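PDB 1ZJJ: hypothetical protein PH1952, which is probably a magnesium-dependent phosphatase of the haloacid dehalogenase (HAD) superfamily, although its natural substrate has not been established. Local coordinates for residues E24-L29 / F36-N41; D154-L157 / G162-P165; A217-K220 / K225-M228; M228-T231 / S235-D238. One frame throughout, in Å; residues are numbered along the deposited sequence.

Contact 1: residues E24-L29 / F36-N41; sequences ELIEFL and FAFLTN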
loop_
_atom_site.group_PDB
_atom_site.type_symbol
_atom_site.label_atom_id
_atom_site.label_comp_id
_atom_site.label_asym_id
_atom_site.label_seq_id
_atom_site.Cartn_x
_atom_site.Cartn_y
_atom_site.Cartn_z
ATOM N N GLU B 24 18.923 7.506 -35.260
ATOM C CA GLU B 24 19.534 8.705 -35.817
ATOM C C GLU B 24 19.964 9.655 -34.736
ATOM O O GLU B 24 21.062 10.184 -34.790
ATOM C CB GLU B 24 18.593 9.439 -36.783
ATOM C CG GLU B 24 18.562 8.842 -38.160
ATOM C CD GLU B 24 17.474 7.802 -38.330
ATOM O OE1 GLU B 24 16.983 7.226 -37.335
ATOM O OE2 GLU B 24 17.096 7.558 -39.491
ATOM N N LEU B 25 19.088 9.865 -33.760
ATOM C CA LEU B 25 19.388 10.742 -32.643
ATOM C C LEU B 25 20.667 10.286 -31.955
ATOM O O LEU B 25 21.599 11.065 -31.794
ATOM C CB LEU B 25 18.245 10.728 -31.629
ATOM C CG LEU B 25 18.547 11.467 -30.309
ATOM C CD1 LEU B 25 18.953 12.918 -30.581
ATOM C CD2 LEU B 25 17.321 11.416 -29.419
ATOM N N ILE B 26 20.700 9.021 -31.550
ATOM C CA ILE B 26 21.864 8.460 -30.877
ATOM C C ILE B 26 23.129 8.542 -31.739
ATOM O O ILE B 26 24.220 8.791 -31.223
ATOM C CB ILE B 26 21.605 6.989 -30.459
ATOM C CG1 ILE B 26 20.429 6.927 -29.480
ATOM C CG2 ILE B 26 22.849 6.402 -29.816
ATOM C CD1 ILE B 26 20.624 7.773 -28.223
ATOM N N GLU B 27 22.996 8.334 -33.047
ATOM C CA GLU B 27 24.160 8.426 -33.924
ATOM C C GLU B 27 24.610 9.874 -34.008
ATOM O O GLU B 27 25.792 10.169 -34.193
ATOM C CB GLU B 27 23.848 7.905 -35.333
ATOM C CG GLU B 27 24.440 6.537 -35.595
ATOM C CD GLU B 27 25.798 6.379 -34.935
ATOM O OE1 GLU B 27 26.735 7.134 -35.284
ATOM O OE2 GLU B 27 25.922 5.504 -34.052
ATOM N N PHE B 28 23.652 10.779 -33.858
ATOM C CA PHE B 28 23.936 12.203 -33.905
ATOM C C PHE B 28 24.666 12.690 -32.649
ATOM O O PHE B 28 25.609 13.478 -32.737
ATOM C CB PHE B 28 22.631 12.989 -34.071
ATOM C CG PHE B 28 22.814 14.475 -34.028
ATOM C CD1 PHE B 28 23.412 15.151 -35.087
ATOM C CD2 PHE B 28 22.402 15.198 -32.919
ATOM C CE1 PHE B 28 23.595 16.528 -35.036
ATOM C CE2 PHE B 28 22.580 16.578 -32.858
ATOM C CZ PHE B 28 23.178 17.245 -33.918
ATOM N N LEU B 29 24.225 12.232 -31.481
ATOM C CA LEU B 29 24.855 12.650 -30.234
ATOM C C LEU B 29 26.336 12.264 -30.214
ATOM O O LEU B 29 27.183 13.027 -29.744
ATOM C CB LEU B 29 24.115 12.034 -29.039
ATOM C CG LEU B 29 22.636 12.423 -28.964
ATOM C CD1 LEU B 29 21.996 11.792 -27.739
ATOM C CD2 LEU B 29 22.514 13.945 -28.913
ATOM N N PHE B 36 25.622 11.066 -23.127
ATOM C CA PHE B 36 24.238 10.791 -22.775
ATOM C C PHE B 36 24.128 9.523 -21.950
ATOM O O PHE B 36 25.057 8.711 -21.900
ATOM C CB PHE B 36 23.380 10.673 -24.044
ATOM C CG PHE B 36 23.774 9.533 -24.936
ATOM C CD1 PHE B 36 23.230 8.266 -24.750
ATOM C CD2 PHE B 36 24.727 9.715 -25.937
ATOM C CE1 PHE B 36 23.631 7.191 -25.550
ATOM C CE2 PHE B 36 25.130 8.650 -26.736
ATOM C CZ PHE B 36 24.582 7.384 -26.543
ATOM N N ALA B 37 22.990 9.369 -21.289
ATOM C CA ALA B 37 22.741 8.187 -20.477
ATOM C C ALA B 37 21.244 7.955 -20.401
ATOM O O ALA B 37 20.454 8.885 -20.560
ATOM C CB ALA B 37 23.318 8.373 -19.083
ATOM N N PHE B 38 20.859 6.705 -20.181
ATOM C CA PHE B 38 19.457 6.352 -20.066
ATOM C C PHE B 38 19.189 6.166 -18.573
ATOM O O PHE B 38 20.020 5.608 -17.844
ATOM C CB PHE B 38 19.172 5.080 -20.871
ATOM C CG PHE B 38 19.442 5.224 -22.358
ATOM C CD1 PHE B 38 19.602 6.481 -22.938
ATOM C CD2 PHE B 38 19.507 4.102 -23.178
ATOM C CE1 PHE B 38 19.823 6.620 -24.315
ATOM C CE2 PHE B 38 19.726 4.228 -24.556
ATOM C CZ PHE B 38 19.884 5.492 -25.124
ATOM N N LEU B 39 18.037 6.639 -18.116
ATOM C CA LEU B 39 17.715 6.578 -16.700
ATOM C C LEU B 39 16.301 6.083 -16.440
ATOM O O LEU B 39 15.340 6.832 -16.623
ATOM C CB LEU B 39 17.898 7.982 -16.097
ATOM C CG LEU B 39 17.790 8.168 -14.577
ATOM C CD1 LEU B 39 19.013 7.544 -13.928
ATOM C CD2 LEU B 39 17.711 9.653 -14.218
ATOM N N THR B 40 16.176 4.829 -16.002
ATOM C CA THR B 40 14.866 4.249 -15.717
ATOM C C THR B 40 14.627 3.954 -14.231
ATOM O O THR B 40 15.531 3.491 -13.527
ATOM C CB THR B 40 14.650 2.938 -16.505
ATOM O OG1 THR B 40 13.360 2.402 -16.189
ATOM C CG2 THR B 40 15.714 1.907 -16.149
ATOM N N ASN B 41 13.407 4.234 -13.766
ATOM C CA ASN B 41 12.990 3.984 -12.396
ATOM C C ASN B 41 12.694 2.503 -12.174
ATOM O O ASN B 41 12.522 2.038 -11.055
ATOM C CB ASN B 41 11.735 4.814 -12.121
ATOM C CG ASN B 41 12.117 6.073 -11.388
ATOM O OD1 ASN B 41 13.288 6.358 -11.152
ATOM N ND2 ASN B 41 11.084 6.853 -11.025
#
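Helix 24-29 runs at 139° to strand 36-40, their short axes 10.9 Å apart at the closest approach, and the two backbones come nearest at Leu29 and Phe36. Only side chains bridge this gap, two from each element, and all the contacts are apolar. Ile26 carries much of the contact with two of its branches. Its CG2, anti to the backbone N, reaches CZ of Phe36 at 3.8 Å. Its CD1, at the end of the other branch, lies over one face of the Phe36 ring, offset toward the rim, and at the same time meets the edge of the Phe38 ring in its plane, 3.9 Å from CZ of Phe38. A turn further along the helix, Leu29 brings CD1 obliquely to the Phe36 ring, 3.9 Å from CD2 of Phe36. The CB of Phe36 points toward the helix, and chi1 of 63° then sets the ring beneath Ile26 CD1 and beside Leu29. Strand 2-6, then the short strands 13-14 and 17-18, lead to helix 22-31, which crosses back to strand 36-40 beside 2-6, a Rossmann-like beta-alpha-beta crossover with an insertion. Phe6 of strand 2-6 touches both Leu29 and Phe38, while Leu260 of helix 256-261 packs on Leu29. Branched aliphatic side chains suit the helix because their methyls fit against flat rings, and the rings span the distance from strand to helix. With no polar group taking part, the attachment of helix to sheet here rests on hydrophobic burial and van der Waals contact.

Contact 2: residues D154-L157 / G162-P165; sequences DATL and GIYP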
loop_
_atom_site.group_PDB
_atom_site.type_symbol
_atom_site.label_atom_id
_atom_site.label_comp_id
_atom_site.label_asym_id
_atom_site.label_seq_id
_atom_site.Cartn_x
_atom_site.Cartn_y
_atom_site.Cartn_z
ATOM N N ASP B 154 7.071 5.530 -8.423
ATOM C CA ASP B 154 5.985 5.281 -9.368
ATOM C C ASP B 154 4.795 4.510 -8.812
ATOM O O ASP B 154 4.902 3.345 -8.432
ATOM C CB ASP B 154 6.520 4.561 -10.601
ATOM C CG ASP B 154 7.667 5.307 -11.258
ATOM O OD1 ASP B 154 7.472 5.870 -12.357
ATOM O OD2 ASP B 154 8.763 5.330 -10.668
ATOM N N ALA B 155 3.648 5.179 -8.780
ATOM C CA ALA B 155 2.424 4.571 -8.291
ATOM C C ALA B 155 1.998 3.430 -9.207
ATOM O O ALA B 155 1.411 2.453 -8.748
ATOM C CB ALA B 155 1.317 5.615 -8.238
ATOM N N THR B 156 2.291 3.573 -10.503
ATOM C CA THR B 156 1.899 2.589 -11.513
ATOM C C THR B 156 2.858 2.505 -12.696
ATOM O O THR B 156 3.750 3.351 -12.845
ATOM C CB THR B 156 0.515 2.937 -12.103
ATOM O OG1 THR B 156 0.619 4.156 -12.849
ATOM C CG2 THR B 156 -0.527 3.127 -11.006
ATOM N N LEU B 157 2.666 1.485 -13.534
ATOM C CA LEU B 157 3.444 1.307 -14.755
ATOM C C LEU B 157 2.534 0.466 -15.665
ATOM O O LEU B 157 1.666 -0.269 -15.187
ATOM C CB LEU B 157 4.770 0.599 -14.491
ATOM C CG LEU B 157 4.886 -0.925 -14.564
ATOM C CD1 LEU B 157 6.358 -1.358 -14.420
ATOM C CD2 LEU B 157 4.042 -1.553 -13.484
ATOM N N GLY B 162 -3.508 -3.380 -18.834
ATOM C CA GLY B 162 -3.855 -2.017 -18.469
ATOM C C GLY B 162 -2.823 -1.422 -17.532
ATOM O O GLY B 162 -1.642 -1.769 -17.601
ATOM N N ILE B 163 -3.258 -0.525 -16.653
ATOM C CA ILE B 163 -2.344 0.105 -15.704
ATOM C C ILE B 163 -2.176 -0.790 -14.471
ATOM O O ILE B 163 -3.140 -1.076 -13.768
ATOM C CB ILE B 163 -2.862 1.500 -15.298
ATOM C CG1 ILE B 163 -2.873 2.415 -16.528
ATOM C CG2 ILE B 163 -1.988 2.087 -14.204
ATOM C CD1 ILE B 163 -3.229 3.859 -16.232
ATOM N N TYR B 164 -0.940 -1.225 -14.228
ATOM C CA TYR B 164 -0.604 -2.115 -13.113
ATOM C C TYR B 164 0.025 -1.382 -11.927
ATOM O O TYR B 164 0.600 -0.305 -12.088
ATOM C CB TYR B 164 0.377 -3.191 -13.589
ATOM C CG TYR B 164 -0.196 -4.262 -14.502
ATOM C CD1 TYR B 164 -1.367 -4.044 -15.229
ATOM C CD2 TYR B 164 0.450 -5.490 -14.652
ATOM C CE1 TYR B 164 -1.881 -5.025 -16.082
ATOM C CE2 TYR B 164 -0.056 -6.477 -15.506
ATOM C CZ TYR B 164 -1.219 -6.236 -16.215
ATOM O OH TYR B 164 -1.719 -7.202 -17.062
ATOM N N PRO B 165 -0.078 -1.964 -10.715
ATOM C CA PRO B 165 0.495 -1.358 -9.509
ATOM C C PRO B 165 2.003 -1.250 -9.653
ATOM O O PRO B 165 2.655 -2.191 -10.111
ATOM C CB PRO B 165 0.113 -2.344 -8.404
ATOM C CG PRO B 165 -1.135 -2.949 -8.893
ATOM C CD PRO B 165 -0.875 -3.156 -10.366
#
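Strands 156-157 and 162-165 run antiparallel, with Leu157 and Tyr164 as a hydrogen-bonded pair and Thr156 and Pro165 as the non-hydrogen-bonded pair next to it. Leu157 N donates to Tyr164 O at 3.1 Å, and Tyr164 N returns a bond to Leu157 O at 2.9 Å. Proline has no N-H to give, so it is well placed in a non-hydrogen-bonded pair. The side chains of Leu157 and Tyr164 start on the same face, where CD2 of Leu157 lies 4.0 Å from CB of Tyr164 and 3.7 Å from Pro165 O; the Tyr164 ring leads away, and its OH bonds to Glu161 N. The Thr156-Ile163 contact is tight: CG2 of Ile163, anti to its own backbone N, faces Thr156 and presses to 3.4 Å from CB of Thr156. Both residues are beta-branched, which favours extended backbone. Gly162 has backbone angles at which a side chain would strike the preceding carbonyl O. Tyr132 of the second subunit bonds through its OH to Pro165 O, and Ala177 of that subunit packs on Thr156. The arrangement is a two-stranded beta hairpin, placed at the subunit interface, with the Leu157 side chain about 9 Å from the bound magnesium ion.

Contact 3: residues A217-K220 / K225-M228; sequences AFAK and KAIM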
loop_
_atom_site.group_PDB
_atom_site.type_symbol
_atom_site.label_atom_id
_atom_site.label_comp_id
_atom_site.label_asym_id
_atom_site.label_seq_id
_atom_site.Cartn_x
_atom_site.Cartn_y
_atom_site.Cartn_z
ATOM N N ALA B 217 9.580 16.433 -12.902
ATOM C CA ALA B 217 9.735 16.872 -11.521
ATOM C C ALA B 217 11.212 16.781 -11.139
ATOM O O ALA B 217 11.750 17.641 -10.448
ATOM C CB ALA B 217 8.896 15.996 -10.604
ATOM N N PHE B 218 11.855 15.725 -11.622
ATOM C CA PHE B 218 13.262 15.455 -11.375
ATOM C C PHE B 218 14.130 16.589 -11.926
ATOM O O PHE B 218 14.954 17.156 -11.214
ATOM C CB PHE B 218 13.622 14.129 -12.056
ATOM C CG PHE B 218 15.026 13.655 -11.805
ATOM C CD1 PHE B 218 15.493 13.451 -10.512
ATOM C CD2 PHE B 218 15.860 13.338 -12.876
ATOM C CE1 PHE B 218 16.773 12.935 -10.288
ATOM C CE2 PHE B 218 17.135 12.822 -12.666
ATOM C CZ PHE B 218 17.595 12.619 -11.367
ATOM N N ALA B 219 13.928 16.918 -13.197
ATOM C CA ALA B 219 14.700 17.969 -13.857
ATOM C C ALA B 219 14.599 19.307 -13.132
ATOM O O ALA B 219 15.612 19.964 -12.890
ATOM C CB ALA B 219 14.241 18.124 -15.285
ATOM N N LYS B 220 13.376 19.697 -12.791
ATOM C CA LYS B 220 13.134 20.961 -12.096
ATOM C C LYS B 220 13.726 21.040 -10.695
ATOM O O LYS B 220 14.241 22.078 -10.302
ATOM C CB LYS B 220 11.637 21.234 -12.022
ATOM C CG LYS B 220 10.982 21.311 -13.373
ATOM C CD LYS B 220 11.832 22.108 -14.349
ATOM C CE LYS B 220 11.566 23.599 -14.207
ATOM N NZ LYS B 220 10.130 23.962 -14.091
ATOM N N LYS B 225 17.595 20.882 -17.592
ATOM C CA LYS B 225 16.640 21.395 -18.564
ATOM C C LYS B 225 15.546 20.337 -18.653
ATOM O O LYS B 225 15.831 19.164 -18.911
ATOM C CB LYS B 225 17.299 21.586 -19.933
ATOM C CG LYS B 225 16.342 22.090 -21.010
ATOM C CD LYS B 225 17.014 22.173 -22.373
ATOM C CE LYS B 225 18.032 23.297 -22.433
ATOM N NZ LYS B 225 17.369 24.628 -22.328
ATOM N N ALA B 226 14.302 20.750 -18.431
ATOM C CA ALA B 226 13.167 19.828 -18.452
ATOM C C ALA B 226 12.518 19.701 -19.830
ATOM O O ALA B 226 11.724 20.552 -20.250
ATOM C CB ALA B 226 12.123 20.268 -17.409
ATOM N N ILE B 227 12.853 18.623 -20.530
ATOM C CA ILE B 227 12.314 18.383 -21.862
ATOM C C ILE B 227 11.316 17.239 -21.852
ATOM O O ILE B 227 11.645 16.116 -21.475
ATOM C CB ILE B 227 13.428 18.023 -22.862
ATOM C CG1 ILE B 227 14.539 19.077 -22.814
ATOM C CG2 ILE B 227 12.837 17.909 -24.268
ATOM C CD1 ILE B 227 15.768 18.709 -23.632
ATOM N N MET B 228 10.089 17.521 -22.264
ATOM C CA MET B 228 9.076 16.484 -22.303
ATOM C C MET B 228 8.736 16.128 -23.741
ATOM O O MET B 228 8.644 17.002 -24.609
ATOM C CB MET B 228 7.806 16.940 -21.574
ATOM C CG MET B 228 6.774 15.833 -21.414
ATOM S SD MET B 228 5.277 16.332 -20.526
ATOM C CE MET B 228 4.097 16.425 -21.856
#
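Ala219 meets Ala226 where the helix of a beta-alpha-beta unit, strand 204-209, helix 212-221 and strand 225-229, returns to the parallel sheet of the Rossmann-like HAD core. Along segment 217-220, Ala217 points away from the strand and packs instead on Pro188 and Tyr244. Phe218 also serves other neighbours: its ring meets that of Phe222 with the planes at about 65°, and it touches Met207 of strand 204-209. Ala219 points its CB toward the strand. Its methyl lies 3.7 Å from CB of Ala226, and the two CA atoms are 5.2 Å apart, a separation that small side chains make possible. Ala219 CB also stands 4.1 Å from Lys225 O, against the strand backbone. On the strand, Ala226 is further tied by its N to Asp247 OD2. Lys220 lies at the solvent-exposed border. A lysine suits this border, because its aliphatic part can pack on an alanine while its ammonium end finds a polar partner, Lys245 O. The bend at chi2 (-43°) brings CD of Lys220 to 3.6 Å from CB of Ala226, and further bends at chi3 and chi4 carry the chain on to NZ.

Contact 4: residues M228-T231 / S235-D238; sequences MVLT and SLED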
loop_
_atom_site.group_PDB
_atom_site.type_symbol
_atom_site.label_atom_id
_atom_site.label_comp_id
_atom_site.label_asym_id
_atom_site.label_seq_id
_atom_site.Cartn_x
_atom_site.Cartn_y
_atom_site.Cartn_z
ATOM N N MET B 228 10.089 17.521 -22.264
ATOM C CA MET B 228 9.076 16.484 -22.303
ATOM C C MET B 228 8.736 16.128 -23.741
ATOM O O MET B 228 8.644 17.002 -24.609
ATOM C CB MET B 228 7.806 16.940 -21.574
ATOM C CG MET B 228 6.774 15.833 -21.414
ATOM S SD MET B 228 5.277 16.332 -20.526
ATOM C CE MET B 228 4.097 16.425 -21.856
ATOM N N VAL B 229 8.579 14.834 -23.999
ATOM C CA VAL B 229 8.201 14.375 -25.330
ATOM C C VAL B 229 6.759 13.897 -25.224
ATOM O O VAL B 229 6.290 13.559 -24.134
ATOM C CB VAL B 229 9.107 13.228 -25.834
ATOM C CG1 VAL B 229 10.501 13.765 -26.123
ATOM C CG2 VAL B 229 9.153 12.101 -24.810
ATOM N N LEU B 230 6.051 13.872 -26.345
ATOM C CA LEU B 230 4.647 13.473 -26.338
ATOM C C LEU B 230 4.385 12.016 -26.737
ATOM O O LEU B 230 3.234 11.609 -26.902
ATOM C CB LEU B 230 3.864 14.421 -27.249
ATOM C CG LEU B 230 4.087 15.894 -26.892
ATOM C CD1 LEU B 230 3.401 16.795 -27.903
ATOM C CD2 LEU B 230 3.563 16.162 -25.498
ATOM N N THR B 231 5.452 11.235 -26.881
ATOM C CA THR B 231 5.343 9.830 -27.267
ATOM C C THR B 231 5.000 8.913 -26.099
ATOM O O THR B 231 4.897 7.694 -26.271
ATOM C CB THR B 231 6.663 9.303 -27.882
ATOM O OG1 THR B 231 7.761 9.612 -27.010
ATOM C CG2 THR B 231 6.903 9.913 -29.257
ATOM N N SER B 235 0.592 14.579 -21.761
ATOM C CA SER B 235 0.115 15.382 -22.885
ATOM C C SER B 235 0.243 16.858 -22.522
ATOM O O SER B 235 0.433 17.195 -21.357
ATOM C CB SER B 235 -1.347 15.058 -23.183
ATOM O OG SER B 235 -2.157 15.336 -22.053
ATOM N N LEU B 236 0.127 17.738 -23.510
ATOM C CA LEU B 236 0.244 19.177 -23.253
ATOM C C LEU B 236 -0.689 19.600 -22.115
ATOM O O LEU B 236 -0.338 20.448 -21.270
ATOM C CB LEU B 236 -0.112 19.966 -24.507
ATOM C CG LEU B 236 0.973 20.575 -25.412
ATOM C CD1 LEU B 236 1.763 21.634 -24.645
ATOM C CD2 LEU B 236 1.904 19.497 -25.955
ATOM N N GLU B 237 -1.886 19.009 -22.123
ATOM C CA GLU B 237 -2.904 19.272 -21.100
ATOM C C GLU B 237 -2.502 18.944 -19.683
ATOM O O GLU B 237 -2.823 19.685 -18.759
ATOM C CB GLU B 237 -4.213 18.520 -21.387
ATOM C CG GLU B 237 -4.748 18.664 -22.764
ATOM C CD GLU B 237 -4.369 17.507 -23.637
ATOM O OE1 GLU B 237 -3.217 17.484 -24.110
ATOM O OE2 GLU B 237 -5.223 16.613 -23.834
ATOM N N ASP B 238 -1.829 17.817 -19.508
ATOM C CA ASP B 238 -1.410 17.403 -18.183
ATOM C C ASP B 238 -0.474 18.443 -17.568
ATOM O O ASP B 238 -0.489 18.666 -16.356
ATOM C CB ASP B 238 -0.763 16.008 -18.239
ATOM C CG ASP B 238 -1.706 14.936 -18.839
ATOM O OD1 ASP B 238 -2.914 14.953 -18.527
ATOM O OD2 ASP B 238 -1.250 14.076 -19.636
#
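Leu230 overlaps Leu236 through their methyls, the two side chains crossing obliquely. CD2 of Leu236 sits against both branches of Leu230, 3.7 Å from CD1 and 3.8 Å from CD2 of that residue. Leu230 has its CG anti to the carbonyl carbon (chi1 -53°), which swings the fork of the side chain round to meet Leu236. Both leucines also touch Val249 of strand 248-250, so three branched aliphatic side chains gather here, with Leu236 on the exposed side.

Deeper in, Met228 extends from near the end of strand 225-229. Its CG is anti to the backbone N (chi1 -172°) and chi2 is likewise extended, so the long thioether chain reaches straight out before bending at chi3. Its CE comes within 3.8 Å of Ser235 O, a methyl against a backbone carbonyl. An unbranched, flexible methionine suits a buried place shared with Leu212 and Ile216 of helix 212-221.

The contact lies within the beta-alpha-beta unit of strand 225-229, helix 236-240 and strand 248-250, on the edge of the HAD sheet, at the point where the chain leaves one strand and enters the next helix. The Met228 side chain stands about 6 Å from that of Asp210, a magnesium ligand.

Ser235 comes just before a short, weakly bonded helical turn. Its N donates to Asp238 OD2 at 2.9 Å, met on the anti side, 34° out of the carboxylate plane. Asp238 N makes a weak bond back to Ser235 O at 3.0 Å. Ser and Asp are small polar residues well suited to a helix start, and the CB of Ser235 points away from Leu230 and Met228.

In the fold
From the N terminus, contact 1 is the first to close a loop, bringing strand 36-40 of the main parallel sheet back against helix 22-31. The chain then builds the second domain, where contact 2 closes the hairpin of strands 156-159 and 162-165. On returning to the main sheet it makes contact 3, between helix 212-221 and strand 225-229, and contact 4, between that strand's end and helix 236-240. Contact 4 begins where contact 3 ends, at the shared Met228; the four contacts lie in series, none enclosing or crossing another. Contact 1 touches contact 2 through Asn41 and Asp154, probably hydrogen-bonded, and contact 3 through packing of Leu39 on Phe218.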